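Long-range contact in DNA translocase coupling protein (Clostridium perfringens, PDB 6O1X), which probably couples ATP binding and hydrolysis to the translocation of plasmid DNA during conjugation, as an FtsK/SpoIIIE-like ATPase: residues 130-135 with 273-278. Residues are numbered along the deposited sequence; the frame is centred on the assembly and turned at random.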
loop_
_atom_site.group_PDB
_atom_site.type_symbol
_atom_site.label_atom_id
_atom_site.label_comp_id
_atom_site.label_asym_id
_atom_site.label_seq_id
_atom_site.Cartn_x
_atom_site.Cartn_y
_atom_site.Cartn_z
ATOM N N PRO A 130 10.755 8.486 2.367
ATOM C CA PRO A 130 11.063 8.726 0.935
ATOM C C PRO A 130 10.659 7.686 -0.111
ATOM O O PRO A 130 10.619 8.036 -1.297
ATOM C CB PRO A 130 12.585 8.929 0.914
ATOM C CG PRO A 130 13.103 8.277 2.178
ATOM C CD PRO A 130 11.988 8.413 3.190
ATOM N N HIS A 131 10.338 6.441 0.287
ATOM C CA HIS A 131 10.013 5.370 -0.679
ATOM C C HIS A 131 8.794 4.620 -0.248
ATOM O O HIS A 131 8.532 4.481 0.948
ATOM C CB HIS A 131 11.208 4.393 -0.893
ATOM C CG HIS A 131 12.531 5.080 -1.056
ATOM N ND1 HIS A 131 12.779 5.924 -2.130
ATOM C CD2 HIS A 131 13.606 5.089 -0.234
ATOM C CE1 HIS A 131 13.992 6.411 -1.930
ATOM N NE2 HIS A 131 14.538 5.913 -0.815
ATOM N N ILE A 132 8.045 4.139 -1.234
ATOM C CA ILE A 132 6.776 3.449 -1.059
ATOM C C ILE A 132 6.836 2.162 -1.824
ATOM O O ILE A 132 7.314 2.139 -2.972
ATOM C CB ILE A 132 5.591 4.339 -1.585
ATOM C CG1 ILE A 132 5.515 5.708 -0.856
ATOM C CG2 ILE A 132 4.249 3.576 -1.497
ATOM C CD1 ILE A 132 4.724 6.781 -1.577
ATOM N N LEU A 133 6.315 1.099 -1.187
ATOM C CA LEU A 133 6.197 -0.246 -1.724
ATOM C C LEU A 133 4.706 -0.552 -1.707
ATOM O O LEU A 133 4.047 -0.386 -0.672
ATOM C CB LEU A 133 6.977 -1.222 -0.827
ATOM C CG LEU A 133 7.296 -2.664 -1.293
ATOM C CD1 LEU A 133 6.276 -3.653 -0.782
ATOM C CD2 LEU A 133 7.565 -2.769 -2.807
ATOM N N SER A 134 4.161 -0.906 -2.878
ATOM C CA SER A 134 2.764 -1.237 -3.027
ATOM C C SER A 134 2.638 -2.713 -3.465
ATOM O O SER A 134 3.063 -3.090 -4.555
ATOM C CB SER A 134 2.074 -0.274 -3.997
ATOM O OG SER A 134 0.663 -0.402 -3.904
ATOM N N ALA A 135 2.089 -3.546 -2.592
ATOM C CA ALA A 135 1.931 -4.966 -2.865
ATOM C C ALA A 135 0.501 -5.346 -3.017
ATOM O O ALA A 135 -0.357 -4.940 -2.224
ATOM C CB ALA A 135 2.574 -5.790 -1.766
ATOM N N ASN A 273 12.493 9.889 -5.126
ATOM C CA ASN A 273 11.539 8.948 -4.548
ATOM C C ASN A 273 11.246 7.773 -5.422
ATOM O O ASN A 273 11.019 7.936 -6.608
ATOM C CB ASN A 273 10.240 9.690 -4.178
ATOM C CG ASN A 273 10.535 10.937 -3.355
ATOM O OD1 ASN A 273 10.493 12.065 -3.838
ATOM N ND2 ASN A 273 10.905 10.761 -2.115
ATOM N N LEU A 274 11.231 6.586 -4.824
ATOM C CA LEU A 274 10.951 5.317 -5.483
ATOM C C LEU A 274 9.592 4.817 -5.057
ATOM O O LEU A 274 9.330 4.661 -3.863
ATOM C CB LEU A 274 12.001 4.250 -5.102
ATOM C CG LEU A 274 13.498 4.502 -5.404
ATOM C CD1 LEU A 274 14.301 3.301 -5.015
ATOM C CD2 LEU A 274 13.746 4.720 -6.889
ATOM N N CYS A 275 8.732 4.557 -6.041
ATOM C CA CYS A 275 7.420 3.976 -5.838
ATOM C C CYS A 275 7.423 2.677 -6.565
ATOM O O CYS A 275 7.439 2.641 -7.788
ATOM C CB CYS A 275 6.314 4.914 -6.301
ATOM S SG CYS A 275 6.225 6.431 -5.319
ATOM N N ILE A 276 7.506 1.599 -5.797
ATOM C CA ILE A 276 7.659 0.249 -6.318
ATOM C C ILE A 276 6.414 -0.603 -6.214
ATOM O O ILE A 276 5.839 -0.712 -5.133
ATOM C CB ILE A 276 8.868 -0.408 -5.607
ATOM C CG1 ILE A 276 10.131 0.506 -5.677
ATOM C CG2 ILE A 276 9.170 -1.777 -6.225
ATOM C CD1 ILE A 276 11.203 0.305 -4.541
ATOM N N GLY A 277 6.032 -1.230 -7.333
ATOM C CA GLY A 277 4.914 -2.166 -7.389
ATOM C C GLY A 277 5.386 -3.606 -7.278
ATOM O O GLY A 277 6.438 -3.951 -7.824
ATOM N N VAL A 278 4.657 -4.450 -6.520
ATOM C CA VAL A 278 4.941 -5.897 -6.412
ATOM C C VAL A 278 3.617 -6.658 -6.489
ATOM O O VAL A 278 2.676 -6.329 -5.765
ATOM C CB VAL A 278 5.756 -6.403 -5.173
ATOM C CG1 VAL A 278 6.336 -7.801 -5.438
ATOM C CG2 VAL A 278 6.862 -5.460 -4.789
#
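In the parallel core of this P-loop ATPase domain, the strand that runs into the Walker A loop, 131-135, lies beside strand 272-278, a worked example of two neighbours in register from Ile-132 against Cys-275 to Ala-135 against Val-278. Ile-132 and Ser-134 carry the backbone pairing, each giving its N-H and its carbonyl: Ile-132 N reaches Leu-274 O (3.0 Å), Ile-276 N returns to Ile-132 O, Ser-134 N meets Ile-276 O (2.8 Å), and Val-278 N closes on Ser-134 O. At the N-terminal end side chains take over. His-131, with CG beside its own backbone N (chi1 -44°), presents ND1 in the ring plane to Leu-274 N at 3.2 Å, while Pro-130 CB sits over the centre of one ring face and Leu-274 CD1 lies over the opposite face, on the ND1 side. Asn-273 ND2 approaches a lone pair of Pro-130 O in the carbonyl plane (2.9 Å), and its OD1 bonds to Arg-228. On the face of Leu-133, Ile-276 and Val-278, Leu-133 swings CD2 across to Val-278 CG2 (3.4 Å) and alongside Ile-276 CB. On the other, Ile-132 CD1 meets Cys-275 SG at 4.0 Å against helix 142-155, where Ser-134 OG bonds to Lys-142 O. Accepting the Leu-274 N-H would leave ND1 without a proton, consistent with a neutral ring protonated on NE2, which makes a weak hydrogen bond to Ala-264 O.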